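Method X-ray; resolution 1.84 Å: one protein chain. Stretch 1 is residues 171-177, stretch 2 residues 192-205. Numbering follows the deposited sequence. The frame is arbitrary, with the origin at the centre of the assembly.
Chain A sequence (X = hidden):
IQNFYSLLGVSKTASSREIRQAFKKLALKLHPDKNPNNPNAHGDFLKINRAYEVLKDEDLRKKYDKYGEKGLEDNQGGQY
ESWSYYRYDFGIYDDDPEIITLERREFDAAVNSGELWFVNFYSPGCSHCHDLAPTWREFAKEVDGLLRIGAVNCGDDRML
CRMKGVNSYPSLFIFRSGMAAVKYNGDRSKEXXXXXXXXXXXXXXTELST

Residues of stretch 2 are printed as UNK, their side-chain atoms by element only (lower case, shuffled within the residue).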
# COMPACT_ATOMS: atom_id res chain seq x y z
N SER A 171 -4.83 11.31 -5.47
CA SER A 171 -6.24 11.46 -5.89
C SER A 171 -7.11 10.86 -4.80
O SER A 171 -6.89 9.73 -4.37
CB SER A 171 -6.49 10.79 -7.25
OG SER A 171 -6.07 11.69 -8.24
N LEU A 172 -8.01 11.67 -4.27
CA LEU A 172 -8.81 11.22 -3.13
C LEU A 172 -10.27 11.08 -3.58
O LEU A 172 -10.87 12.03 -4.10
CB LEU A 172 -8.73 12.18 -1.94
CG LEU A 172 -7.39 12.80 -1.44
CD1 LEU A 172 -7.45 13.49 -0.09
CD2 LEU A 172 -6.17 11.94 -1.50
N PHE A 173 -10.83 9.89 -3.39
CA PHE A 173 -12.19 9.61 -3.87
C PHE A 173 -12.97 8.97 -2.77
O PHE A 173 -12.44 8.10 -2.04
CB PHE A 173 -12.15 8.61 -5.01
CG PHE A 173 -11.78 9.20 -6.35
CD1 PHE A 173 -12.78 9.77 -7.18
CD2 PHE A 173 -10.47 9.15 -6.82
CE1 PHE A 173 -12.46 10.30 -8.46
CE2 PHE A 173 -10.14 9.66 -8.11
CZ PHE A 173 -11.14 10.25 -8.91
N ILE A 174 -14.24 9.33 -2.67
CA ILE A 174 -15.10 8.65 -1.72
C ILE A 174 -16.05 7.70 -2.47
O ILE A 174 -16.56 8.02 -3.57
CB ILE A 174 -15.72 9.67 -0.77
CG1 ILE A 174 -16.30 9.00 0.46
CG2 ILE A 174 -16.74 10.53 -1.48
CD1 ILE A 174 -16.37 9.95 1.69
N PHE A 175 -16.24 6.49 -1.92
CA PHE A 175 -16.98 5.42 -2.63
C PHE A 175 -18.05 4.84 -1.70
O PHE A 175 -17.84 4.68 -0.48
CB PHE A 175 -16.04 4.22 -2.96
CG PHE A 175 -14.92 4.53 -3.90
CD1 PHE A 175 -15.09 4.38 -5.28
CD2 PHE A 175 -13.67 4.95 -3.40
CE1 PHE A 175 -14.03 4.65 -6.20
CE2 PHE A 175 -12.60 5.23 -4.29
CZ PHE A 175 -12.80 5.10 -5.72
N ARG A 176 -19.19 4.47 -2.28
CA ARG A 176 -20.10 3.57 -1.57
C ARG A 176 -20.88 2.76 -2.62
O ARG A 176 -21.45 3.35 -3.54
CB ARG A 176 -21.05 4.33 -0.65
CG ARG A 176 -21.78 3.40 0.36
CD ARG A 176 -23.18 3.86 0.68
NE ARG A 176 -23.36 5.29 0.46
CZ ARG A 176 -23.27 6.23 1.40
NH1 ARG A 176 -22.99 5.90 2.67
NH2 ARG A 176 -23.46 7.51 1.07
N SER A 177 -20.88 1.43 -2.47
CA SER A 177 -21.67 0.57 -3.33
C SER A 177 -23.00 1.22 -3.74
O SER A 177 -23.72 1.76 -2.90
CB SER A 177 -21.99 -0.76 -2.64
OG SER A 177 -22.64 -1.61 -3.55
N UNK A 192 -10.81 20.53 6.23
CA UNK A 192 -11.48 20.31 4.94
C UNK A 192 -11.81 18.84 4.67
O UNK A 192 -12.89 18.53 4.18
o UNK A 192 -11.14 20.44 2.50
c UNK A 192 -10.63 20.85 3.78
N UNK A 193 -10.87 17.95 4.96
CA UNK A 193 -11.08 16.49 4.79
C UNK A 193 -12.20 16.02 5.70
O UNK A 193 -13.13 15.33 5.25
c UNK A 193 -8.69 15.97 4.00
c UNK A 193 -7.29 15.46 4.50
c UNK A 193 -9.00 15.21 2.68
c UNK A 193 -9.78 15.73 5.07
N UNK A 194 -12.17 16.47 6.95
CA UNK A 194 -13.21 16.11 7.94
C UNK A 194 -14.59 16.59 7.49
O UNK A 194 -15.51 15.78 7.45
c UNK A 194 -11.64 15.95 9.92
c UNK A 194 -12.91 16.65 9.31
c UNK A 194 -14.12 16.43 10.24
N UNK A 195 -14.69 17.86 7.05
CA UNK A 195 -15.97 18.46 6.60
C UNK A 195 -16.50 17.75 5.36
O UNK A 195 -17.70 17.53 5.20
c UNK A 195 -15.79 19.92 6.32
N UNK A 196 -15.59 17.34 4.50
CA UNK A 196 -16.00 16.59 3.32
C UNK A 196 -16.47 15.18 3.69
O UNK A 196 -17.51 14.76 3.19
c UNK A 196 -15.14 15.66 1.11
c UNK A 196 -15.82 16.15 0.00
c UNK A 196 -14.87 16.52 2.31
c UNK A 196 -16.04 15.35 -1.14
c UNK A 196 -14.82 13.55 -0.08
c UNK A 196 -14.63 14.38 1.06
c UNK A 196 -15.51 14.02 -1.18
N UNK A 197 -15.69 14.46 4.49
CA UNK A 197 -16.04 13.11 4.86
C UNK A 197 -17.36 13.10 5.62
O UNK A 197 -18.24 12.26 5.35
c UNK A 197 -14.96 12.48 5.70
N UNK A 198 -17.52 14.08 6.49
CA UNK A 198 -18.70 14.13 7.35
C UNK A 198 -19.97 14.48 6.58
O UNK A 198 -21.05 13.99 6.94
c UNK A 198 -17.55 14.66 9.54
c UNK A 198 -19.48 13.63 11.15
c UNK A 198 -18.51 15.13 8.48
s UNK A 198 -17.99 13.08 10.27
N UNK A 199 -19.91 15.30 5.53
CA UNK A 199 -21.13 15.41 4.73
C UNK A 199 -21.54 14.07 4.12
O UNK A 199 -22.71 13.77 4.03
c UNK A 199 -20.30 16.33 2.51
o UNK A 199 -20.69 17.77 0.65
n UNK A 199 -19.31 18.55 2.25
c UNK A 199 -20.11 17.61 1.72
c UNK A 199 -21.12 16.56 3.71
N UNK A 200 -20.58 13.24 3.73
CA UNK A 200 -20.95 11.99 3.12
C UNK A 200 -21.43 10.98 4.16
O UNK A 200 -22.31 10.16 3.87
c UNK A 200 -19.64 12.11 0.96
c UNK A 200 -20.25 11.90 -0.23
n UNK A 200 -18.85 13.23 0.78
c UNK A 200 -19.78 11.43 2.28
c UNK A 200 -18.98 13.66 -0.46
n UNK A 200 -19.80 12.86 -1.10
N UNK A 201 -20.84 11.02 5.36
CA UNK A 201 -21.29 10.16 6.47
C UNK A 201 -22.77 10.49 6.79
O UNK A 201 -23.60 9.56 6.91
c UNK A 201 -18.99 9.76 7.59
c UNK A 201 -21.12 9.77 8.98
c UNK A 201 -20.43 10.37 7.75
N UNK A 202 -23.07 11.79 6.90
CA UNK A 202 -24.42 12.31 7.17
C UNK A 202 -25.45 11.90 6.13
O UNK A 202 -26.53 11.44 6.49
c UNK A 202 -23.76 14.44 8.41
c UNK A 202 -23.80 15.95 8.23
c UNK A 202 -25.78 16.39 9.60
c UNK A 202 -24.42 13.83 7.21
n UNK A 202 -27.01 16.85 9.72
n UNK A 202 -25.15 15.85 10.65
n UNK A 202 -25.16 16.44 8.43
N UNK A 203 -25.12 12.08 4.86
CA UNK A 203 -25.96 11.52 3.80
C UNK A 203 -25.92 10.07 4.10
O UNK A 203 -24.86 9.44 4.09
c UNK A 203 -25.36 11.74 2.42
o UNK A 203 -25.11 13.11 2.21
N UNK A 204 -27.04 9.48 4.44
CA UNK A 204 -26.93 8.06 4.41
C UNK A 204 -27.38 7.69 2.98
O UNK A 204 -26.83 8.25 2.00
c UNK A 204 -27.50 7.35 5.68
c UNK A 204 -29.04 7.40 5.79
o UNK A 204 -27.00 6.01 5.72
N UNK A 205 -28.34 6.78 2.82
CA UNK A 205 -28.92 6.57 1.50
C UNK A 205 -30.31 7.23 1.57
O UNK A 205 -30.94 7.50 0.55
c UNK A 205 -28.94 5.07 1.13
c UNK A 205 -30.00 4.31 1.96
c UNK A 205 -29.10 4.86 -0.39

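Position 192 carries one carbon and then one oxygen, and lies out of reach of stretch 1; it is Ser192. At 193 four carbons fork at the second, and one terminal carbon lies 3.6 Å from Leu172 CD1. A fork one carbon beyond CB marks leucine: Leu193, whose CD2 makes that contact although its CA-to-CB bond points sideways. Position 194 has three carbons, CB carrying two, and no partner across the gap: Val194. Position 195 has CB alone, Ala195.

At 196 one carbon leads into a six-carbon ring whose far carbon is 3.7 Å from Ile174 CG2, the methyl approaching obliquely; no oxygen follows, which excludes tyrosine and gives Phe196. Position 197 again shows CB alone, and its CA is 4.5 Å from Ile174 CD1: Ala197. This is the close point of the register, with the CA atoms of Ile174 and Ala197 8.0 Å apart. Position 198 is an unbranched run of two carbons, a sulfur and a carbon, its CA-to-CB bond pointing away: Met198. Position 199 has three carbons, the third bearing one oxygen and one nitrogen, hence Gln199, also without a partner.

Position 200 holds one carbon and a five-membered ring of three carbons and two nitrogens. Ile174 CG2 sits 3.8 Å from the ring centroid, 7° off the ring normal, a CH-pi contact over the face. The ring is the imidazole of His200, tethered within its own helix: His200 ND1 donates to Phe196 O at 3.2 Å, with an angle of 165°. Position 201, CB carrying two carbons, with the CA-to-CB bond away, is Val201. Position 202 runs through three carbons and a nitrogen to a carbon with two more nitrogens: Arg202.

At 203, one carbon and one oxygen make up the side chain, and the backbone O is 3.8 Å from Arg176 NH2; this is Ser203, the first residue to leave helical phi/psi. Position 204 has CB bearing an oxygen and a carbon. Its CA-to-CB bond points away, but its backbone turns to the arginine: the O of 204 is 3.6 Å from Arg176 NH2, and its C lies over one guanidinium face. It is Thr204. Position 205, CB with two carbons, is Val205.

The contact follows from direction and spacing. Strand and helix run nearly parallel, at 15° with axes 10.5 Å apart at closest approach, and at every second residue, Leu172, Ile174 and Arg176, the CA-to-CB bond points toward stretch 2. Ile174 has the largest covered area, fitting among Phe196, Ala197 and His200. No hydrogen bond crosses; apolar packing gives way to the Arg176 guanidinium lying against backbone at the end of the helix and just after it, with His200 O near its plane at the edge and Thr204 C over one face.

Stretch 2 (192-205) SLVAFAMQHVRSTV
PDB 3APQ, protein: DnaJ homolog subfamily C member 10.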